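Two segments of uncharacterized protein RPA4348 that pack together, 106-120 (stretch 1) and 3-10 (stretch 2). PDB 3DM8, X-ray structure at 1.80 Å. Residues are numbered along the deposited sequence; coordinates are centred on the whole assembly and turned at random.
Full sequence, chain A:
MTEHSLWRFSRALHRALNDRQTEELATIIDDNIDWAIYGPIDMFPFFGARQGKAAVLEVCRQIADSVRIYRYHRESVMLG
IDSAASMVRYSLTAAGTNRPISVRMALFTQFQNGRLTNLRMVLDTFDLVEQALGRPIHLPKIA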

# COMPACT_ATOMS: atom_id res chain seq x y z
N ALA A 106 -0.48 -3.74 0.63
CA ALA A 106 0.31 -3.15 1.70
C ALA A 106 -0.58 -3.01 2.92
O ALA A 106 -1.68 -2.44 2.84
CB ALA A 106 0.83 -1.78 1.27
N LEU A 107 -0.11 -3.58 4.02
CA LEU A 107 -0.87 -3.77 5.26
C LEU A 107 -0.17 -3.05 6.42
O LEU A 107 1.01 -3.23 6.64
CB LEU A 107 -0.91 -5.30 5.53
CG LEU A 107 -1.57 -5.81 6.78
CD1 LEU A 107 -3.08 -5.61 6.59
CD2 LEU A 107 -1.21 -7.29 6.97
N PHE A 108 -0.91 -2.20 7.14
CA PHE A 108 -0.46 -1.60 8.37
C PHE A 108 -1.34 -2.02 9.49
O PHE A 108 -2.57 -1.86 9.42
CB PHE A 108 -0.48 -0.06 8.26
CG PHE A 108 0.45 0.49 7.19
CD1 PHE A 108 0.14 0.36 5.85
CD2 PHE A 108 1.60 1.12 7.55
CE1 PHE A 108 1.01 0.85 4.89
CE2 PHE A 108 2.48 1.60 6.59
CZ PHE A 108 2.14 1.46 5.25
N THR A 109 -0.71 -2.59 10.54
CA THR A 109 -1.45 -3.14 11.65
C THR A 109 -0.95 -2.62 13.00
O THR A 109 0.21 -2.32 13.18
CB THR A 109 -1.31 -4.69 11.69
OG1 THR A 109 0.04 -5.02 11.59
CG2 THR A 109 -1.97 -5.33 10.49
N GLN A 110 -1.89 -2.50 13.91
CA GLN A 110 -1.62 -2.16 15.28
C GLN A 110 -2.25 -3.24 16.17
O GLN A 110 -3.32 -3.77 15.86
CB GLN A 110 -2.22 -0.77 15.63
CG GLN A 110 -1.68 0.43 14.83
CD GLN A 110 -0.30 0.93 15.20
OE1 GLN A 110 0.20 0.74 16.35
NE2 GLN A 110 0.35 1.61 14.25
N PHE A 111 -1.57 -3.53 17.28
CA PHE A 111 -2.02 -4.53 18.23
C PHE A 111 -1.96 -4.01 19.65
O PHE A 111 -1.15 -3.13 20.00
CB PHE A 111 -1.16 -5.79 18.16
CG PHE A 111 -1.08 -6.40 16.81
CD1 PHE A 111 -0.13 -5.98 15.89
CD2 PHE A 111 -1.91 -7.46 16.48
CE1 PHE A 111 -0.04 -6.54 14.63
CE2 PHE A 111 -1.85 -8.03 15.19
CZ PHE A 111 -0.95 -7.57 14.28
N GLN A 112 -2.83 -4.58 20.47
CA GLN A 112 -2.83 -4.32 21.89
C GLN A 112 -3.23 -5.58 22.59
O GLN A 112 -4.25 -6.19 22.28
CB GLN A 112 -3.78 -3.19 22.22
CG GLN A 112 -3.37 -1.86 21.67
N ASN A 113 -2.37 -5.98 23.49
CA ASN A 113 -2.66 -7.10 24.34
C ASN A 113 -2.91 -8.31 23.48
O ASN A 113 -3.69 -9.19 23.82
CB ASN A 113 -3.88 -6.81 25.18
CG ASN A 113 -3.60 -5.84 26.29
OD1 ASN A 113 -2.59 -5.96 27.00
ND2 ASN A 113 -4.49 -4.88 26.47
N GLY A 114 -2.22 -8.30 22.37
CA GLY A 114 -2.08 -9.45 21.48
C GLY A 114 -3.25 -9.54 20.55
O GLY A 114 -3.46 -10.55 19.84
N ARG A 115 -4.05 -8.49 20.54
CA ARG A 115 -5.21 -8.46 19.64
C ARG A 115 -5.01 -7.37 18.61
O ARG A 115 -4.48 -6.31 18.90
CB ARG A 115 -6.49 -8.19 20.43
CG ARG A 115 -6.85 -9.29 21.41
CD ARG A 115 -8.27 -9.08 21.96
NE ARG A 115 -8.18 -8.03 22.94
CZ ARG A 115 -7.78 -8.25 24.19
NH1 ARG A 115 -7.46 -9.49 24.56
NH2 ARG A 115 -7.66 -7.25 25.04
N LEU A 116 -5.52 -7.63 17.42
CA LEU A 116 -5.51 -6.65 16.30
C LEU A 116 -6.55 -5.58 16.56
O LEU A 116 -7.74 -5.84 16.62
CB LEU A 116 -5.81 -7.34 14.97
CG LEU A 116 -5.76 -6.48 13.70
CD1 LEU A 116 -4.27 -6.05 13.48
CD2 LEU A 116 -6.33 -7.20 12.53
N THR A 117 -6.08 -4.34 16.69
CA THR A 117 -6.91 -3.18 17.04
C THR A 117 -7.10 -2.19 15.90
O THR A 117 -8.05 -1.43 15.86
CB THR A 117 -6.37 -2.43 18.26
OG1 THR A 117 -5.01 -2.01 18.02
CG2 THR A 117 -6.48 -3.32 19.51
N ASN A 118 -6.19 -2.24 14.96
CA ASN A 118 -6.23 -1.35 13.80
C ASN A 118 -5.59 -2.04 12.58
O ASN A 118 -4.48 -2.59 12.66
CB ASN A 118 -5.54 -0.01 14.12
CG ASN A 118 -5.89 1.09 13.11
OD1 ASN A 118 -5.53 1.01 11.94
ND2 ASN A 118 -6.66 2.06 13.56
N LEU A 119 -6.32 -2.00 11.46
CA LEU A 119 -5.81 -2.45 10.19
C LEU A 119 -6.18 -1.52 9.07
O LEU A 119 -7.33 -1.02 8.98
CB LEU A 119 -6.32 -3.88 9.90
CG LEU A 119 -5.89 -4.53 8.59
CD1 LEU A 119 -5.73 -6.06 8.77
CD2 LEU A 119 -6.84 -4.25 7.34
N ARG A 120 -5.19 -1.26 8.22
CA ARG A 120 -5.37 -0.49 7.00
C ARG A 120 -4.65 -1.20 5.88
O ARG A 120 -3.50 -1.64 6.02
CB ARG A 120 -4.79 0.92 7.14
CG ARG A 120 -5.52 1.85 8.11
CD ARG A 120 -6.93 2.12 7.66
NE ARG A 120 -7.59 3.14 8.46
CZ ARG A 120 -8.28 2.87 9.57
NH1 ARG A 120 -8.87 3.81 10.24
NH2 ARG A 120 -8.41 1.63 9.96
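Stretch 2 3-10: EHSLWRFS

Stretch 1 is a β-hairpin: strand 106-112 turns through a type I' turn from Gln112 to Arg115 and returns as strand 115-120, the two arms tied by backbone hydrogen bonds such as Phe108 N to Arg120 O (2.9 Å). Stretch 2 begins as loop and becomes helical at Ser5, with phi near -60° and psi between about -25° and -43° through Ser10. The helix crosses the first strand steeply, at 106° between N-to-C directions, with the axes 10.0 Å apart at their closest. Its start lies by the turn, where the CA atoms of Gly114 and Ser5 are 6.0 Å apart; farther along, the CA atoms of Phe9 and Leu116 are 7.7 Å apart.

Alternation along the first strand sends Leu107, Thr109 and Phe111 toward the helix; in the second, an irregularity at Thr117, whose psi is -22°, lets Leu116 and Leu119 both face it although they are three residues apart. Phe111 covers the most surface. Its flat ring (chi1 m) lies under the first turn of the helix, and Ser5 CB sits over one face, 3.6 Å from the ring centroid in a CH-pi contact. The short serine side chain puts its CB on the ring, 3.5 Å from Phe111 CD2, and leaves its hydroxyl free to meet Arg8. Phe9 CB lies at the ring edge, 4.4 Å from Phe111 CE2. Leu6 N is 3.8 Å from Phe111 CZ. That amide is already satisfied: His4, at the N-cap, accepts from it through ND1 (Leu6 N to His4 ND1, 2.9 Å), and the same imidazole also lies near the aromatic ring, with His4 CE1 4.2 Å from Phe111 CE1.

Phe9, one turn after Ser5, is the second large contributor. With chi1 t, its ring reaches the second strand, where Leu116 CD2 lies over one face, 3.7 Å from Phe9 CE1, and Leu119 CD1 lies 4.0 Å from Phe9 CZ. Branched leucines suit this place because their methyl groups pack closely on an aromatic ring. Leu6 CB points sideways, yet its CD1 still packs on Leu107 CD2 at 4.2 Å, an apolar contact, and lies 4.0 Å from the hydroxyl oxygen Thr109 OG1.

At the turn the contact becomes polar. Arg8 NH2 donates to Gly114 O at 2.6 Å and to Ser5 OG at 2.9 Å, so one guanidinium nitrogen joins the hairpin turn to the start of the helix. Glycine suits position 114 twice over: its phi of 84° is easily adopted without a side chain, and an ideal CB would lie only 3.2 Å from Arg8 NH2.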

# COMPACT_ATOMS: atom_id res chain seq x y z
N GLU A 3 7.24 -14.30 19.45
CA GLU A 3 6.43 -14.49 18.20
C GLU A 3 5.42 -13.38 17.96
O GLU A 3 4.37 -13.29 18.59
CB GLU A 3 5.66 -15.81 18.06
CG GLU A 3 5.19 -15.93 16.56
CD GLU A 3 4.12 -16.97 16.26
OE1 GLU A 3 3.94 -17.32 15.05
OE2 GLU A 3 3.42 -17.42 17.20
N HIS A 4 5.75 -12.59 16.95
CA HIS A 4 5.01 -11.38 16.67
C HIS A 4 3.55 -11.69 16.35
O HIS A 4 3.23 -12.63 15.66
CB HIS A 4 5.69 -10.61 15.54
CG HIS A 4 5.32 -9.16 15.51
ND1 HIS A 4 4.12 -8.73 15.01
CD2 HIS A 4 5.97 -8.05 15.94
CE1 HIS A 4 4.04 -7.42 15.12
NE2 HIS A 4 5.17 -6.98 15.67
N SER A 5 2.68 -10.82 16.86
CA SER A 5 1.23 -10.89 16.66
C SER A 5 0.85 -10.87 15.21
O SER A 5 -0.21 -11.38 14.83
CB SER A 5 0.52 -9.75 17.41
OG SER A 5 0.61 -9.96 18.83
N LEU A 6 1.72 -10.30 14.38
CA LEU A 6 1.41 -10.26 12.93
C LEU A 6 1.34 -11.70 12.35
O LEU A 6 0.46 -12.06 11.56
CB LEU A 6 2.46 -9.45 12.19
CG LEU A 6 2.32 -9.43 10.66
CD1 LEU A 6 1.00 -8.73 10.28
CD2 LEU A 6 3.57 -8.84 9.93
N TRP A 7 2.30 -12.49 12.79
CA TRP A 7 2.40 -13.90 12.33
C TRP A 7 1.20 -14.73 12.83
O TRP A 7 0.66 -15.61 12.12
CB TRP A 7 3.75 -14.53 12.70
CG TRP A 7 4.94 -13.65 12.30
CD1 TRP A 7 5.96 -13.25 13.09
CD2 TRP A 7 5.17 -13.05 11.02
NE1 TRP A 7 6.84 -12.46 12.38
CE2 TRP A 7 6.35 -12.30 11.11
CE3 TRP A 7 4.47 -13.07 9.82
CZ2 TRP A 7 6.87 -11.59 10.03
CZ3 TRP A 7 5.00 -12.37 8.73
CH2 TRP A 7 6.18 -11.65 8.85
N ARG A 8 0.80 -14.44 14.06
CA ARG A 8 -0.36 -15.13 14.66
C ARG A 8 -1.64 -14.78 13.92
O ARG A 8 -2.51 -15.63 13.65
CB ARG A 8 -0.49 -14.82 16.15
CG ARG A 8 0.67 -15.28 16.98
CD ARG A 8 0.44 -15.00 18.44
NE ARG A 8 0.05 -13.61 18.66
CZ ARG A 8 -1.12 -13.23 19.17
NH1 ARG A 8 -2.02 -14.13 19.55
NH2 ARG A 8 -1.38 -11.95 19.34
N PHE A 9 -1.75 -13.50 13.56
CA PHE A 9 -2.89 -13.02 12.80
C PHE A 9 -2.90 -13.63 11.42
O PHE A 9 -3.92 -14.06 10.91
CB PHE A 9 -2.87 -11.48 12.70
CG PHE A 9 -3.82 -10.93 11.71
CD1 PHE A 9 -5.18 -11.02 11.90
CD2 PHE A 9 -3.35 -10.23 10.63
CE1 PHE A 9 -6.06 -10.51 10.97
CE2 PHE A 9 -4.25 -9.68 9.71
CZ PHE A 9 -5.60 -9.85 9.88
N SER A 10 -1.72 -13.71 10.81
CA SER A 10 -1.61 -14.20 9.46
C SER A 10 -2.04 -15.67 9.43
O SER A 10 -2.74 -16.12 8.51
CB SER A 10 -0.19 -14.02 8.91
OG SER A 10 -0.16 -14.41 7.53